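CopC (Methylosinus trichosporium OB3b, PDB 5ICU) binds copper(II) and, as a CopC-family protein with a cupredoxin-like beta sandwich, probably takes part in periplasmic copper handling. Local coordinates at residues A[1-9]-A[21-30]. Numbering follows the deposited sequence.
With CU (copper (II) ion), chain B.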
ATOM      1  N   HIS A   1      -1.107  -4.636  18.666  1.00  9.99           N
ATOM      2  CA  HIS A   1      -1.135  -4.782  17.197  1.00  9.67           C
ATOM      3  C   HIS A   1      -1.667  -3.525  16.584  1.00  9.10           C
ATOM      4  O   HIS A   1      -2.711  -3.005  17.020  1.00 10.05           O
ATOM      5  CB  HIS A   1      -2.065  -5.906  16.798  1.00 10.41           C
ATOM      6  CG  HIS A   1      -1.587  -7.262  17.173  1.00 11.71           C
ATOM      7  ND1 HIS A   1      -0.991  -7.553  18.379  1.00 13.12           N
ATOM      8  CD2 HIS A   1      -1.553  -8.393  16.451  1.00 12.99           C
ATOM      9  CE1 HIS A   1      -0.708  -8.841  18.417  1.00 13.31           C
ATOM     10  NE2 HIS A   1      -1.041  -9.370  17.266  1.00 13.13           N
ATOM     11  N   SER A   2      -0.962  -3.030  15.576  1.00  7.67           N
ATOM     12  CA  SER A   2      -1.367  -1.847  14.819  1.00  7.28           C
ATOM     13  C   SER A   2      -2.023  -2.311  13.561  1.00  6.99           C
ATOM     14  O   SER A   2      -1.383  -2.573  12.569  1.00  7.19           O
ATOM     15  CB  SER A   2      -0.155  -0.989  14.544  1.00  7.03           C
ATOM     16  OG  SER A   2       0.299  -0.474  15.776  1.00  7.31           O
ATOM     17  N   PHE A   3      -3.327  -2.528  13.625  1.00  6.84           N
ATOM     18  CA  PHE A   3      -4.089  -3.027  12.482  1.00  6.73           C
ATOM     19  C   PHE A   3      -4.355  -1.961  11.445  1.00  6.68           C
ATOM     20  O   PHE A   3      -4.507  -0.797  11.777  1.00  6.91           O
ATOM     21  CB  PHE A   3      -5.418  -3.590  12.972  1.00  6.95           C
ATOM     22  CG  PHE A   3      -5.288  -4.880  13.779  1.00  7.08           C
ATOM     23  CD1 PHE A   3      -4.750  -6.005  13.176  1.00  7.04           C
ATOM     24  CD2 PHE A   3      -5.649  -4.959  15.109  1.00  7.25           C
ATOM     25  CE1 PHE A   3      -4.590  -7.182  13.898  1.00  7.28           C
ATOM     26  CE2 PHE A   3      -5.500  -6.170  15.829  1.00  7.50           C
ATOM     27  CZ  PHE A   3      -4.969  -7.268  15.169  1.00  7.46           C
ATOM     28  N   LEU A   4      -4.512  -2.333  10.177  1.00  6.53           N
ATOM     29  CA  LEU A   4      -4.869  -1.358   9.166  1.00  6.74           C
ATOM     30  C   LEU A   4      -6.251  -0.793   9.476  1.00  7.30           C
ATOM     31  O   LEU A   4      -7.213  -1.554   9.728  1.00  7.31           O
ATOM     32  CB  LEU A   4      -4.924  -2.039   7.786  1.00  6.68           C
ATOM     33  CG  LEU A   4      -5.122  -1.079   6.612  1.00  6.93           C
ATOM     34  CD1 LEU A   4      -3.885  -0.222   6.312  1.00  7.13           C
ATOM     35  CD2 LEU A   4      -5.534  -1.871   5.368  1.00  7.07           C
ATOM     36  N   VAL A   5      -6.377   0.547   9.417  1.00  7.64           N
ATOM     37  CA  VAL A   5      -7.690   1.181   9.585  1.00  8.40           C
ATOM     38  C   VAL A   5      -8.115   2.047   8.436  1.00  9.11           C
ATOM     39  O   VAL A   5      -9.295   2.366   8.340  1.00  9.94           O
ATOM     40  CB  VAL A   5      -7.805   1.958  10.913  1.00  8.63           C
ATOM     41  CG1 VAL A   5      -7.617   1.019  12.100  1.00  8.54           C
ATOM     42  CG2 VAL A   5      -6.861   3.149  10.950  1.00  8.65           C
ATOM     43  N   ASP A   6      -7.207   2.433   7.566  1.00  9.60           N
ATOM     44  CA  ASP A   6      -7.557   3.178   6.350  1.00 10.48           C
ATOM     45  C   ASP A   6      -6.478   2.997   5.317  1.00  9.55           C
ATOM     46  O   ASP A   6      -5.344   2.806   5.657  1.00  8.98           O
ATOM     47  CB  ASP A   6      -7.750   4.675   6.663  1.00 12.69           C
ATOM     48  CG  ASP A   6      -8.665   5.385   5.654  1.00 15.03           C
ATOM     49  OD1 ASP A   6      -9.255   4.751   4.763  1.00 17.42           O
ATOM     50  OD2 ASP A   6      -8.775   6.617   5.787  1.00 20.25           O
ATOM     51  N   ALA A   7      -6.826   3.114   4.047  1.00  9.17           N
ATOM     52  CA  ALA A   7      -5.857   3.001   2.976  1.00  8.93           C
ATOM     53  C   ALA A   7      -6.326   3.784   1.773  1.00  9.38           C
ATOM     54  O   ALA A   7      -7.528   3.913   1.551  1.00 10.14           O
ATOM     55  CB  ALA A   7      -5.675   1.555   2.606  1.00  8.54           C
ATOM     56  N   SER A   8      -5.345   4.260   1.011  1.00  9.64           N
ATOM     57  CA  SER A   8      -5.567   4.887  -0.301  1.00 10.74           C
ATOM     58  C   SER A   8      -4.553   4.351  -1.291  1.00 10.59           C
ATOM     59  O   SER A   8      -3.372   4.488  -1.056  1.00 10.67           O
ATOM     60  CB  SER A   8      -5.378   6.403  -0.196  1.00 11.75           C
ATOM     61  OG  SER A   8      -5.491   6.980  -1.481  1.00 14.26           O
ATOM     62  N   PRO A   9      -4.962   3.740  -2.415  1.00 10.33           N
ATOM     63  CA  PRO A   9      -6.334   3.266  -2.647  1.00 10.51           C
ATOM     64  C   PRO A   9      -6.802   2.284  -1.583  1.00 10.97           C
ATOM     65  O   PRO A   9      -5.972   1.697  -0.911  1.00  9.94           O
ATOM     66  CB  PRO A   9      -6.225   2.577  -4.009  1.00 10.69           C
ATOM     67  CG  PRO A   9      -4.948   3.049  -4.583  1.00 10.57           C
ATOM     68  CD  PRO A   9      -4.038   3.251  -3.444  1.00 10.38           C
ATOM     69  N   LEU A  21       1.053   7.309  -4.931  1.00 12.34           N
ATOM     70  CA  LEU A  21       1.503   6.511  -3.818  1.00 12.31           C
ATOM     71  C   LEU A  21       0.382   5.740  -3.207  1.00 11.02           C
ATOM     72  O   LEU A  21      -0.809   5.966  -3.490  1.00 10.95           O
ATOM     73  CB  LEU A  21       2.286   7.323  -2.808  1.00 14.36           C
ATOM     74  CG  LEU A  21       1.590   8.524  -2.290  1.00 15.52           C
ATOM     75  CD1 LEU A  21       0.488   8.122  -1.383  1.00 16.39           C
ATOM     76  CD2 LEU A  21       2.480   9.500  -1.519  1.00 16.86           C
ATOM     77  N   VAL A  22       0.785   4.746  -2.418  1.00  9.88           N
ATOM     78  CA  VAL A  22      -0.099   3.984  -1.550  1.00  9.57           C
ATOM     79  C   VAL A  22       0.089   4.559  -0.163  1.00  9.14           C
ATOM     80  O   VAL A  22       1.237   4.696   0.285  1.00  8.56           O
ATOM     81  CB  VAL A  22       0.247   2.495  -1.566  1.00  9.81           C
ATOM     82  CG1 VAL A  22      -0.504   1.727  -0.473  1.00 10.10           C
ATOM     83  CG2 VAL A  22      -0.035   1.899  -2.916  1.00 10.06           C
ATOM     84  N   LYS A  23      -1.002   4.913   0.492  1.00  9.14           N
ATOM     85  CA  LYS A  23      -1.000   5.465   1.845  1.00  9.83           C
ATOM     86  C   LYS A  23      -1.746   4.540   2.754  1.00  9.07           C
ATOM     87  O   LYS A  23      -2.922   4.237   2.512  1.00  9.12           O
ATOM     88  CB  LYS A  23      -1.704   6.829   1.896  1.00 11.90           C
ATOM     89  CG  LYS A  23      -1.145   7.848   0.969  1.00 14.66           C
ATOM     90  CD  LYS A  23      -1.712   9.247   1.145  1.00 17.57           C
ATOM     91  CE  LYS A  23      -2.009   9.989  -0.146  1.00 20.14           C
ATOM     92  NZ  LYS A  23      -1.642  11.437  -0.055  1.00 22.66           N
ATOM     93  N   LEU A  24      -1.113   4.099   3.835  1.00  8.05           N
ATOM     94  CA  LEU A  24      -1.758   3.231   4.812  1.00  7.84           C
ATOM     95  C   LEU A  24      -1.768   3.882   6.168  1.00  8.05           C
ATOM     96  O   LEU A  24      -0.774   4.500   6.555  1.00  8.24           O
ATOM     97  CB  LEU A  24      -0.981   1.917   4.889  1.00  7.39           C
ATOM     98  CG  LEU A  24      -0.765   1.112   3.611  1.00  7.19           C
ATOM     99  CD1 LEU A  24      -0.052  -0.195   3.927  1.00  7.04           C
ATOM    100  CD2 LEU A  24      -2.052   0.805   2.896  1.00  7.24           C
ATOM    101  N   ARG A  25      -2.869   3.749   6.904  1.00  7.96           N
ATOM    102  CA  ARG A  25      -2.971   4.249   8.279  1.00  8.57           C
ATOM    103  C   ARG A  25      -3.413   3.105   9.151  1.00  7.85           C
ATOM    104  O   ARG A  25      -4.308   2.313   8.784  1.00  7.63           O
ATOM    105  CB  ARG A  25      -3.964   5.416   8.362  1.00 10.14           C
ATOM    106  CG  ARG A  25      -4.133   5.956   9.754  1.00 12.21           C
ATOM    107  CD  ARG A  25      -4.764   7.325   9.797  1.00 14.62           C
ATOM    108  NE  ARG A  25      -6.114   7.324   9.272  1.00 17.50           N
ATOM    109  CZ  ARG A  25      -7.220   7.017   9.972  1.00 19.71           C
ATOM    110  NH1 ARG A  25      -7.156   6.681  11.263  1.00 20.82           N
ATOM    111  NH2 ARG A  25      -8.416   7.075   9.379  1.00 22.02           N
ATOM    112  N   PHE A  26      -2.770   2.999  10.313  1.00  7.39           N
ATOM    113  CA  PHE A  26      -2.927   1.896  11.251  1.00  7.16           C
ATOM    114  C   PHE A  26      -3.561   2.388  12.541  1.00  7.30           C
ATOM    115  O   PHE A  26      -3.572   3.587  12.827  1.00  7.78           O
ATOM    116  CB  PHE A  26      -1.583   1.201  11.478  1.00  6.88           C
ATOM    117  CG  PHE A  26      -0.977   0.648  10.224  1.00  6.58           C
ATOM    118  CD1 PHE A  26      -0.199   1.437   9.399  1.00  6.62           C
ATOM    119  CD2 PHE A  26      -1.238  -0.643   9.827  1.00  6.46           C
ATOM    120  CE1 PHE A  26       0.320   0.944   8.208  1.00  6.54           C
ATOM    121  CE2 PHE A  26      -0.740  -1.129   8.645  1.00  6.30           C
ATOM    122  CZ  PHE A  26       0.028  -0.323   7.829  1.00  6.35           C
ATOM    123  N   GLY A  27      -4.019   1.445  13.353  1.00  7.41           N
ATOM    124  CA  GLY A  27      -4.624   1.754  14.628  1.00  7.87           C
ATOM    125  C   GLY A  27      -3.687   2.069  15.760  1.00  8.03           C
ATOM    126  O   GLY A  27      -4.146   2.443  16.866  1.00  9.44           O
ATOM    127  N   GLY A  28      -2.403   1.913  15.534  1.00  7.61           N
ATOM    128  CA  GLY A  28      -1.353   2.232  16.513  1.00  7.63           C
ATOM    129  C   GLY A  28      -0.110   2.527  15.708  1.00  7.37           C
ATOM    130  O   GLY A  28      -0.090   2.459  14.456  1.00  7.25           O
ATOM    131  N   GLY A  29       0.972   2.865  16.407  1.00  7.18           N
ATOM    132  CA  GLY A  29       2.236   3.198  15.734  1.00  7.07           C
ATOM    133  C   GLY A  29       2.790   1.992  14.985  1.00  6.75           C
ATOM    134  O   GLY A  29       2.639   0.848  15.395  1.00  6.40           O
ATOM    135  N   VAL A  30       3.533   2.278  13.925  1.00  6.80           N
ATOM    136  CA  VAL A  30       4.349   1.284  13.246  1.00  6.92           C
ATOM    137  C   VAL A  30       5.738   1.862  13.053  1.00  7.32           C
ATOM    138  O   VAL A  30       5.929   3.064  13.046  1.00  8.15           O
ATOM    139  CB  VAL A  30       3.726   0.873  11.897  1.00  6.76           C
ATOM    140  CG1 VAL A  30       2.416   0.130  12.108  1.00  6.79           C
ATOM    141  CG2 VAL A  30       3.522   2.044  10.966  1.00  6.95           C
TER
HETATM  142 CU    CU B 201      -0.101  -6.142  19.589  1.00 13.96          CU
HETATM  143  O   HOH W   1      -3.157   7.075  -3.122  1.00 23.40           O
HETATM  144  O   HOH W   2      -1.511  -6.409  21.478  1.00 18.54           O
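Leu4 extends CG away from its backbone N (chi1 -173°), bringing CD1 back toward strand 21-26, while Phe26, its ring set anti to its own carbonyl carbon (chi1 -59°), presents a face to that methyl; Leu4 CD1 lies 4.0 Å from Phe26 CE2. The two belong to edge strand 4-8 and its antiparallel neighbour 21-26, the middle strand of a three-stranded sheet of the cupredoxin-like beta sandwich. Val30 CG1 lies over the opposite face of the Phe26 ring, 3.8 Å above its plane. Leu24 and Ala7 extend the apolar face, the small Ala7 placing CB 3.7 Å from Leu24 CD2, and Phe77 and Val79 of strand 71-80 pack against this side. Replacing Phe26 by an alanine would probably open a gap between Leu4 CD1 and Val30 CG1, which the ring now separates. On the other face, Arg25 spreads its guanidinium under Val5 CG2, and NH2 makes a long salt bridge to Asp6 OD2, the charged planes nearly perpendicular (84°); a long, flexible arginine suits this exposed side, covering the valine methyl while approaching the aspartate. Strand 4-8 carries a classic beta bulge: Val5 N (2.8 Å) and Asp6 N (3.1 Å) both donate to Arg25 O, shifting the register by one. Toward the copper, which His1 binds through N and ND1 with Asp83 and His85, compact Ser2 reaches the turn after strand 21-26, its OG donating to Gly29 O at 2.7 Å from above the carbonyl plane.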